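Local coordinates for protein O-ureido-L-serine synthase (Streptomyces lavendulae, PDB 3X44) that catalyses the addition of hydroxyurea to O-acetyl-L-serine, a pyridoxal 5'-phosphate-dependent step that yields O-ureido-L-serine for D-cycloserine biosynthesis, at residues A[18-23]-A[256-261]; A[43-48]-A[150-155]; A[200-205]-A[237-242]. The protein carries 1 engineered substitution. One frame throughout, in Å; residues are numbered along the deposited sequence.

Contact 1 of 3, residues A[18-23]-A[256-261]; sequences RLQRMA and AEEGIF
The carboxylate of Glu258 is gripped by three successive backbone amides of segment 18-23. OE1 takes the N-H of Gln20, with N to OE1 2.7 Å, on its syn side and 22° out of the carboxylate plane. OE2 accepts two: Arg21 N at 2.7 Å, again syn, and Met22 N at 2.8 Å, nearly in line with the C-O bond. The Glu258 chain bends at chi2 (-87°), which turns CD toward the amides; three N-H bonds on two oxygens should restrict the carboxylate's rotation and would help stabilise its negative charge. Glu258 is the first residue to leave helical geometry after helix 244-257, and segment 18-23 starts at the end of strand 16-18, an edge strand of the larger sheet within this chain; the contact thus ties that helix end to the loop leading into strand 28-33. Arg21 runs past Glu258 in the opposite direction. Its CG sits between the backbone N and the carbonyl carbon (chi1 45°), and beyond the bend at chi3 NH1 meets Glu257 O at 2.7 Å in the guanidinium plane; NH1 also bonds to Ala84 O of a neighbouring subunit. Met22 SD lies 3.7 Å from Glu258 CG. Leu19 CD2 meets Ile260 CD1 at 3.9 Å, the two chains crossing at about a right angle, while Val270 of helix 264-278 packs against Leu19 and Met22.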
loop_
_atom_site.group_PDB
_atom_site.type_symbol
_atom_site.label_atom_id
_atom_site.label_comp_id
_atom_site.label_asym_id
_atom_site.label_seq_id
_atom_site.Cartn_x
_atom_site.Cartn_y
_atom_site.Cartn_z
ATOM N N ARG A 18 -4.471 14.374 8.564
ATOM C CA ARG A 18 -4.590 15.775 8.926
ATOM C C ARG A 18 -5.801 16.015 9.820
ATOM O O ARG A 18 -6.856 15.414 9.619
ATOM C CB ARG A 18 -4.722 16.610 7.649
ATOM C CG ARG A 18 -4.717 18.111 7.841
ATOM C CD ARG A 18 -4.677 18.804 6.487
ATOM N NE ARG A 18 -4.782 20.255 6.598
ATOM C CZ ARG A 18 -5.895 20.901 6.939
ATOM N NH1 ARG A 18 -7.005 20.226 7.205
ATOM N NH2 ARG A 18 -5.896 22.226 7.019
ATOM N N LEU A 19 -5.645 16.875 10.823
ATOM C CA LEU A 19 -6.777 17.213 11.677
ATOM C C LEU A 19 -7.576 18.219 10.838
ATOM O O LEU A 19 -7.008 19.138 10.242
ATOM C CB LEU A 19 -6.306 17.849 12.995
ATOM C CG LEU A 19 -5.550 16.918 13.956
ATOM C CD1 LEU A 19 -5.464 17.542 15.353
ATOM C CD2 LEU A 19 -6.259 15.570 14.029
ATOM N N GLN A 20 -8.889 18.034 10.790
ATOM C CA GLN A 20 -9.754 18.885 9.985
ATOM C C GLN A 20 -10.315 20.151 10.628
ATOM O O GLN A 20 -10.569 21.128 9.925
ATOM C CB GLN A 20 -10.905 18.043 9.438
ATOM C CG GLN A 20 -10.475 17.072 8.352
ATOM C CD GLN A 20 -10.286 17.757 7.012
ATOM O OE1 GLN A 20 -9.600 18.779 6.913
ATOM N NE2 GLN A 20 -10.893 17.201 5.973
ATOM N N ARG A 21 -10.518 20.153 11.941
ATOM C CA ARG A 21 -11.061 21.346 12.579
ATOM C C ARG A 21 -10.411 21.790 13.889
ATOM O O ARG A 21 -10.640 22.905 14.338
ATOM C CB ARG A 21 -12.570 21.182 12.797
ATOM C CG ARG A 21 -12.990 19.833 13.360
ATOM C CD ARG A 21 -14.511 19.705 13.428
ATOM N NE ARG A 21 -15.108 19.529 12.103
ATOM C CZ ARG A 21 -15.097 18.389 11.420
ATOM N NH1 ARG A 21 -14.518 17.311 11.935
ATOM N NH2 ARG A 21 -15.664 18.324 10.222
ATOM N N MET A 22 -9.589 20.942 14.496
ATOM C CA MET A 22 -8.966 21.294 15.764
ATOM C C MET A 22 -7.779 22.250 15.674
ATOM O O MET A 22 -7.476 22.966 16.632
ATOM C CB MET A 22 -8.540 20.025 16.501
ATOM C CG MET A 22 -9.662 19.355 17.262
ATOM S SD MET A 22 -9.120 17.816 18.007
ATOM C CE MET A 22 -8.115 18.418 19.359
ATOM N N ALA A 23 -7.109 22.269 14.532
ATOM C CA ALA A 23 -5.946 23.132 14.359
ATOM C C ALA A 23 -6.276 24.574 13.998
ATOM O O ALA A 23 -7.267 24.844 13.326
ATOM C CB ALA A 23 -5.030 22.547 13.297
ATOM N N ALA A 256 -14.370 13.379 19.527
ATOM C CA ALA A 256 -15.641 14.050 19.242
ATOM C C ALA A 256 -15.613 15.111 18.131
ATOM O O ALA A 256 -16.659 15.443 17.548
ATOM C CB ALA A 256 -16.190 14.665 20.532
ATOM N N GLU A 257 -14.427 15.634 17.825
ATOM C CA GLU A 257 -14.306 16.669 16.800
ATOM C C GLU A 257 -13.600 16.211 15.528
ATOM O O GLU A 257 -13.671 16.876 14.494
ATOM C CB GLU A 257 -13.583 17.886 17.380
ATOM C CG GLU A 257 -14.378 18.602 18.455
ATOM C CD GLU A 257 -13.580 19.685 19.152
ATOM O OE1 GLU A 257 -12.844 20.424 18.466
ATOM O OE2 GLU A 257 -13.694 19.802 20.388
ATOM N N GLU A 258 -12.930 15.069 15.593
ATOM C CA GLU A 258 -12.220 14.574 14.424
ATOM C C GLU A 258 -12.485 13.099 14.154
ATOM O O GLU A 258 -12.089 12.567 13.115
ATOM C CB GLU A 258 -10.716 14.812 14.594
ATOM C CG GLU A 258 -10.349 16.261 14.894
ATOM C CD GLU A 258 -10.159 17.084 13.631
ATOM O OE1 GLU A 258 -10.276 16.513 12.522
ATOM O OE2 GLU A 258 -9.894 18.297 13.748
ATOM N N GLY A 259 -13.161 12.433 15.076
ATOM C CA GLY A 259 -13.424 11.021 14.877
ATOM C C GLY A 259 -12.176 10.176 15.094
ATOM O O GLY A 259 -12.056 9.084 14.549
ATOM N N ILE A 260 -11.233 10.691 15.872
ATOM C CA ILE A 260 -10.008 9.945 16.167
ATOM C C ILE A 260 -9.975 9.678 17.671
ATOM O O ILE A 260 -9.847 10.600 18.479
ATOM C CB ILE A 260 -8.749 10.728 15.742
ATOM C CG1 ILE A 260 -8.798 11.000 14.237
ATOM C CG2 ILE A 260 -7.494 9.912 16.054
ATOM C CD1 ILE A 260 -7.789 12.021 13.762
ATOM N N PHE A 261 -10.115 8.403 18.028
ATOM C CA PHE A 261 -10.146 7.961 19.416
ATOM C C PHE A 261 -8.788 7.415 19.850
ATOM O O PHE A 261 -8.407 6.311 19.474
ATOM C CB PHE A 261 -11.221 6.882 19.573
ATOM C CG PHE A 261 -11.519 6.525 20.995
ATOM C CD1 PHE A 261 -11.678 7.520 21.956
ATOM C CD2 PHE A 261 -11.643 5.190 21.376
ATOM C CE1 PHE A 261 -11.956 7.193 23.274
ATOM C CE2 PHE A 261 -11.922 4.850 22.692
ATOM C CZ PHE A 261 -12.079 5.853 23.647
#

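Contact 2 of 3, residues A[43-48]-A[150-155]; sequences ADRLAL and SYHRET. Engineered in segment 43-48: Ala43 (natural residue Lys).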
loop_
_atom_site.group_PDB
_atom_site.type_symbol
_atom_site.label_atom_id
_atom_site.label_comp_id
_atom_site.label_asym_id
_atom_site.label_seq_id
_atom_site.Cartn_x
_atom_site.Cartn_y
_atom_site.Cartn_z
ATOM N N ALA A 43 3.671 0.223 20.693
ATOM C CA ALA A 43 4.464 -0.780 21.401
ATOM C C ALA A 43 4.779 -1.996 20.537
ATOM O O ALA A 43 5.748 -2.710 20.784
ATOM C CB ALA A 43 3.733 -1.215 22.675
ATOM N N ASP A 44 3.951 -2.229 19.526
ATOM C CA ASP A 44 4.139 -3.360 18.628
ATOM C C ASP A 44 5.502 -3.322 17.927
ATOM O O ASP A 44 6.105 -4.367 17.661
ATOM C CB ASP A 44 3.050 -3.365 17.559
ATOM C CG ASP A 44 1.733 -3.935 18.049
ATOM O OD1 ASP A 44 0.905 -4.272 17.184
ATOM O OD2 ASP A 44 1.512 -4.045 19.273
ATOM N N ARG A 45 5.977 -2.118 17.618
ATOM C CA ARG A 45 7.254 -1.964 16.930
ATOM C C ARG A 45 8.425 -2.429 17.789
ATOM O O ARG A 45 9.353 -3.070 17.301
ATOM C CB ARG A 45 7.461 -0.505 16.520
ATOM C CG ARG A 45 6.435 0.021 15.521
ATOM C CD ARG A 45 6.516 1.538 15.414
ATOM N NE ARG A 45 5.432 2.107 14.617
ATOM C CZ ARG A 45 5.507 2.335 13.308
ATOM N NH1 ARG A 45 6.617 2.040 12.646
ATOM N NH2 ARG A 45 4.470 2.866 12.663
ATOM N N LEU A 46 8.372 -2.096 19.071
ATOM C CA LEU A 46 9.416 -2.475 20.003
ATOM C C LEU A 46 9.366 -3.979 20.273
ATOM O O LEU A 46 10.391 -4.658 20.230
ATOM C CB LEU A 46 9.234 -1.700 21.310
ATOM C CG LEU A 46 10.154 -1.972 22.501
ATOM C CD1 LEU A 46 10.158 -0.749 23.405
ATOM C CD2 LEU A 46 9.672 -3.190 23.274
ATOM N N ALA A 47 8.167 -4.492 20.541
ATOM C CA ALA A 47 7.989 -5.907 20.838
ATOM C C ALA A 47 8.551 -6.813 19.753
ATOM O O ALA A 47 9.262 -7.770 20.047
ATOM C CB ALA A 47 6.516 -6.210 21.063
ATOM N N LEU A 48 8.219 -6.512 18.504
ATOM C CA LEU A 48 8.694 -7.298 17.372
ATOM C C LEU A 48 10.208 -7.171 17.236
ATOM O O LEU A 48 10.919 -8.162 17.049
ATOM C CB LEU A 48 8.027 -6.811 16.081
ATOM C CG LEU A 48 8.473 -7.487 14.786
ATOM C CD1 LEU A 48 8.012 -8.936 14.784
ATOM C CD2 LEU A 48 7.903 -6.738 13.596
ATOM N N SER A 150 16.156 1.549 17.349
ATOM C CA SER A 150 16.554 1.152 16.006
ATOM C C SER A 150 15.364 0.819 15.113
ATOM O O SER A 150 15.361 1.164 13.937
ATOM C CB SER A 150 17.520 -0.038 16.061
ATOM O OG SER A 150 16.814 -1.266 16.079
ATOM N N TYR A 151 14.346 0.156 15.647
ATOM C CA TYR A 151 13.195 -0.155 14.805
ATOM C C TYR A 151 12.463 1.133 14.456
ATOM O O TYR A 151 11.774 1.200 13.449
ATOM C CB TYR A 151 12.240 -1.125 15.500
ATOM C CG TYR A 151 11.383 -1.919 14.529
ATOM C CD1 TYR A 151 11.893 -3.036 13.860
ATOM C CD2 TYR A 151 10.056 -1.557 14.294
ATOM C CE1 TYR A 151 11.083 -3.780 12.975
ATOM C CE2 TYR A 151 9.254 -2.287 13.422
ATOM C CZ TYR A 151 9.764 -3.392 12.768
ATOM O OH TYR A 151 8.936 -4.105 11.926
ATOM N N HIS A 152 12.617 2.159 15.289
ATOM C CA HIS A 152 11.963 3.442 15.026
ATOM C C HIS A 152 12.708 4.223 13.957
ATOM O O HIS A 152 12.101 4.966 13.186
ATOM C CB HIS A 152 11.873 4.273 16.305
ATOM C CG HIS A 152 10.855 3.757 17.271
ATOM N ND1 HIS A 152 9.498 3.825 17.028
ATOM C CD2 HIS A 152 10.995 3.136 18.464
ATOM C CE1 HIS A 152 8.847 3.268 18.033
ATOM N NE2 HIS A 152 9.732 2.842 18.917
ATOM N N ARG A 153 14.027 4.057 13.911
ATOM C CA ARG A 153 14.818 4.742 12.900
ATOM C C ARG A 153 14.475 4.143 11.540
ATOM O O ARG A 153 14.382 4.843 10.536
ATOM C CB ARG A 153 16.314 4.523 13.136
ATOM C CG ARG A 153 16.908 5.227 14.329
ATOM C CD ARG A 153 18.416 4.987 14.355
ATOM N NE ARG A 153 18.996 5.246 15.668
ATOM C CZ ARG A 153 19.291 4.301 16.555
ATOM N NH1 ARG A 153 19.060 3.026 16.270
ATOM N NH2 ARG A 153 19.820 4.630 17.727
ATOM N N GLU A 154 14.283 2.831 11.524
ATOM C CA GLU A 154 14.029 2.124 10.277
ATOM C C GLU A 154 12.594 2.080 9.773
ATOM O O GLU A 154 12.377 1.940 8.570
ATOM C CB GLU A 154 14.592 0.700 10.379
ATOM C CG GLU A 154 16.097 0.667 10.602
ATOM C CD GLU A 154 16.583 -0.596 11.288
ATOM O OE1 GLU A 154 16.258 -1.700 10.812
ATOM O OE2 GLU A 154 17.302 -0.483 12.302
ATOM N N THR A 155 11.618 2.183 10.669
ATOM C CA THR A 155 10.234 2.146 10.228
ATOM C C THR A 155 9.481 3.441 10.500
ATOM O O THR A 155 9.110 4.148 9.569
ATOM C CB THR A 155 9.472 0.962 10.867
ATOM O OG1 THR A 155 9.480 1.088 12.292
ATOM C CG2 THR A 155 10.131 -0.355 10.480
HETATM O O HOH W 1 7.633 0.519 19.882
#
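Thr155 OG1 is gripped from two sides of the contact: it accepts a weak hydrogen bond from Arg45 NH1, 3.0 Å away with an N-H...O angle of only 128°, and donates to Tyr151 O at 2.6 Å. OG1 stands between its own backbone N and carbonyl carbon (chi1 60°), a position from which it reaches back one turn to that oxygen; Thr155 N reaches Tyr151 O from the opposite face of the carbonyl plane. The stronger partners of the buried guanidinium are carboxylates, in salt bridges from NE to Glu34 and from NH2 to Glu159, and their charges probably balance that of the arginine. The Arg45 chain is extended from CG to NE and crosses both aromatic side chains at about a right angle. Its CB meets Tyr151 CD2 at 3.6 Å, and its backbone O lies over one face of the Tyr151 ring, 3.4 Å from CD2. The opposite face carries Thr155 CG2, offset toward the rim. At the far end of the phenol, Leu48 CD2 comes within 3.3 Å of Tyr151 OH. Arg45 CD lies 3.9 Å from His152 CE1, while His152 ND1 is hydrogen-bonded to Thr156 OG1. A water joins His152 NE2 to Leu46 N through two weak bonds. Ala165 of another subunit packs on Tyr151 and Thr155. The axes of segments 43-48 and 150-155 cross at 116°, 9.5 Å apart at closest approach. Segment 43-48 includes engineered Ala43, naturally the lysine that carries pyridoxal phosphate, and the His152 side chain comes within about 4 Å of the bound O-ureido-L-serine adduct of the cofactor: helix packing beside the active site of a cysteine synthase-family, fold-type II PLP enzyme.

Contact 3 of 3, residues A[200-205]-A[237-242]; sequences ALEPSN and DDLVTM
Ala200 and Leu239 open a run of parallel pairs that continues through Leu201-Val240, Glu202-Thr241 and Pro203-Met242. Ala200 uses both its polar backbone atoms: N bonds to Asp238 O at 2.8 Å, and O receives Val240 N at 3.0 Å. Glu202 does the same two residues on, with N to Val240 O and O from Met242 N, both 2.9 Å. Ser204 N then reaches Met242 O at 2.8 Å, but from 58° out of the carbonyl plane, where the first strand is ending. CA-H...O contacts fill the intervals, such as Leu201 CA to Val240 O. The pair belongs to a beta-alpha-beta unit, in which strand 197-203 is followed by helix 208-211 and then strand 238-242, the outermost strand of the mixed sheet within this chain. From Ala200 to Glu202 and from Leu239 to Thr241 side chains alternate between the faces. On one, Leu201 CB touches Val240 CG2 at 3.6 Å, and Leu201 CD1 meets Met242 CB at 4.2 Å. Ala268 and Thr272 of helix 264-278 cover Leu201 there. On the other face Leu239 CD1 lies against the carboxylate end of Glu202, 3.7 Å from OE2. That oxygen and Val240 O, which already accepts Glu202 N, both accept from one water, 2.5 Å from OE2. Farther out, the start of helix 208-211 fixes the carboxylate: Leu209 N bonds to OE1 and Ala210 N to OE2, while both residues also pack on Leu239. Asp238 turns its carboxylate to a salt bridge with Arg197.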
loop_
_atom_site.group_PDB
_atom_site.type_symbol
_atom_site.label_atom_id
_atom_site.label_comp_id
_atom_site.label_asym_id
_atom_site.label_seq_id
_atom_site.Cartn_x
_atom_site.Cartn_y
_atom_site.Cartn_z
ATOM N N ALA A 200 9.804 17.429 22.619
ATOM C CA ALA A 200 9.542 16.327 23.550
ATOM C C ALA A 200 8.874 16.873 24.803
ATOM O O ALA A 200 9.410 17.754 25.469
ATOM C CB ALA A 200 10.848 15.613 23.922
ATOM N N LEU A 201 7.694 16.356 25.120
ATOM C CA LEU A 201 6.990 16.826 26.299
ATOM C C LEU A 201 7.037 15.809 27.428
ATOM O O LEU A 201 7.278 14.623 27.203
ATOM C CB LEU A 201 5.530 17.143 25.952
ATOM C CG LEU A 201 4.704 15.987 25.384
ATOM C CD1 LEU A 201 3.957 15.289 26.509
ATOM C CD2 LEU A 201 3.728 16.521 24.347
ATOM N N GLU A 202 6.825 16.294 28.646
ATOM C CA GLU A 202 6.789 15.452 29.828
ATOM C C GLU A 202 5.537 15.887 30.584
ATOM O O GLU A 202 5.035 16.993 30.374
ATOM C CB GLU A 202 8.011 15.695 30.719
ATOM C CG GLU A 202 9.325 15.856 29.994
ATOM C CD GLU A 202 10.490 15.947 30.968
ATOM O OE1 GLU A 202 10.878 14.897 31.526
ATOM O OE2 GLU A 202 11.012 17.065 31.183
ATOM N N PRO A 203 4.999 15.014 31.450
ATOM C CA PRO A 203 3.800 15.416 32.194
ATOM C C PRO A 203 4.188 16.531 33.160
ATOM O O PRO A 203 5.300 16.530 33.698
ATOM C CB PRO A 203 3.370 14.139 32.927
ATOM C CG PRO A 203 4.131 13.011 32.250
ATOM C CD PRO A 203 5.416 13.638 31.769
ATOM N N SER A 204 3.284 17.486 33.366
ATOM C CA SER A 204 3.543 18.604 34.269
ATOM C C SER A 204 4.035 18.109 35.624
ATOM O O SER A 204 4.885 18.736 36.252
ATOM C CB SER A 204 2.268 19.424 34.494
ATOM O OG SER A 204 1.841 20.071 33.308
ATOM N N ASN A 205 3.487 16.980 36.067
ATOM C CA ASN A 205 3.843 16.413 37.365
ATOM C C ASN A 205 4.942 15.349 37.336
ATOM O O ASN A 205 5.199 14.690 38.342
ATOM C CB ASN A 205 2.590 15.846 38.051
ATOM C CG ASN A 205 1.674 15.090 37.095
ATOM O OD1 ASN A 205 1.827 15.153 35.876
ATOM N ND2 ASN A 205 0.707 14.369 37.657
ATOM N N ASP A 237 15.060 19.626 20.600
ATOM C CA ASP A 237 15.196 21.067 20.393
ATOM C C ASP A 237 14.312 21.783 21.403
ATOM O O ASP A 237 14.673 22.833 21.925
ATOM C CB ASP A 237 14.755 21.463 18.985
ATOM C CG ASP A 237 15.565 20.781 17.913
ATOM O OD1 ASP A 237 14.962 20.068 17.083
ATOM O OD2 ASP A 237 16.804 20.957 17.905
ATOM N N ASP A 238 13.147 21.202 21.680
ATOM C CA ASP A 238 12.214 21.784 22.632
ATOM C C ASP A 238 11.746 20.767 23.662
ATOM O O ASP A 238 11.098 19.777 23.318
ATOM C CB ASP A 238 10.989 22.349 21.905
ATOM C CG ASP A 238 11.341 23.478 20.970
ATOM O OD1 ASP A 238 11.957 24.455 21.433
ATOM O OD2 ASP A 238 11.003 23.391 19.770
ATOM N N LEU A 239 12.077 21.023 24.925
ATOM C CA LEU A 239 11.672 20.164 26.037
ATOM C C LEU A 239 10.594 20.939 26.810
ATOM O O LEU A 239 10.890 21.924 27.490
ATOM C CB LEU A 239 12.877 19.871 26.944
ATOM C CG LEU A 239 12.643 18.961 28.157
ATOM C CD1 LEU A 239 12.034 17.641 27.709
ATOM C CD2 LEU A 239 13.968 18.722 28.887
ATOM N N VAL A 240 9.347 20.490 26.690
ATOM C CA VAL A 240 8.209 21.151 27.328
ATOM C C VAL A 240 7.414 20.237 28.255
ATOM O O VAL A 240 7.728 19.052 28.401
ATOM C CB VAL A 240 7.239 21.686 26.258
ATOM C CG1 VAL A 240 7.951 22.681 25.358
ATOM C CG2 VAL A 240 6.702 20.520 25.426
ATOM N N THR A 241 6.382 20.804 28.880
ATOM C CA THR A 241 5.510 20.049 29.769
ATOM C C THR A 241 4.070 20.148 29.288
ATOM O O THR A 241 3.724 21.023 28.494
ATOM C CB THR A 241 5.543 20.580 31.215
ATOM O OG1 THR A 241 5.270 21.987 31.214
ATOM C CG2 THR A 241 6.890 20.306 31.857
ATOM N N MET A 242 3.242 19.237 29.778
ATOM C CA MET A 242 1.823 19.196 29.449
ATOM C C MET A 242 1.130 18.544 30.643
ATOM O O MET A 242 1.562 17.492 31.122
ATOM C CB MET A 242 1.583 18.369 28.182
ATOM C CG MET A 242 0.106 18.121 27.866
ATOM S SD MET A 242 -0.885 19.646 27.792
ATOM C CE MET A 242 -0.093 20.502 26.420
HETATM O O HOH W 2 9.705 19.042 30.413
#

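Overall arrangement
Contact 2 is wholly buried and lies beside the cofactor, whereas contacts 1 and 3 are only partly buried, nearer the margins of the larger mixed sheet. That sheet relates the two: contact 1 follows its edge strand 16-18, contact 3 includes strand 238-242 at the other edge, and helix 244-257 leads from the latter to segment 256-261. Helix 264-278 packs against side chains of both. Their chemistry differs: one carboxylate capturing loop amides in contact 1, side chains of two helices around a buried arginine in contact 2, regular backbone pairing in contact 3. Neighbouring subunits touch contacts 1 and 2 but not contact 3.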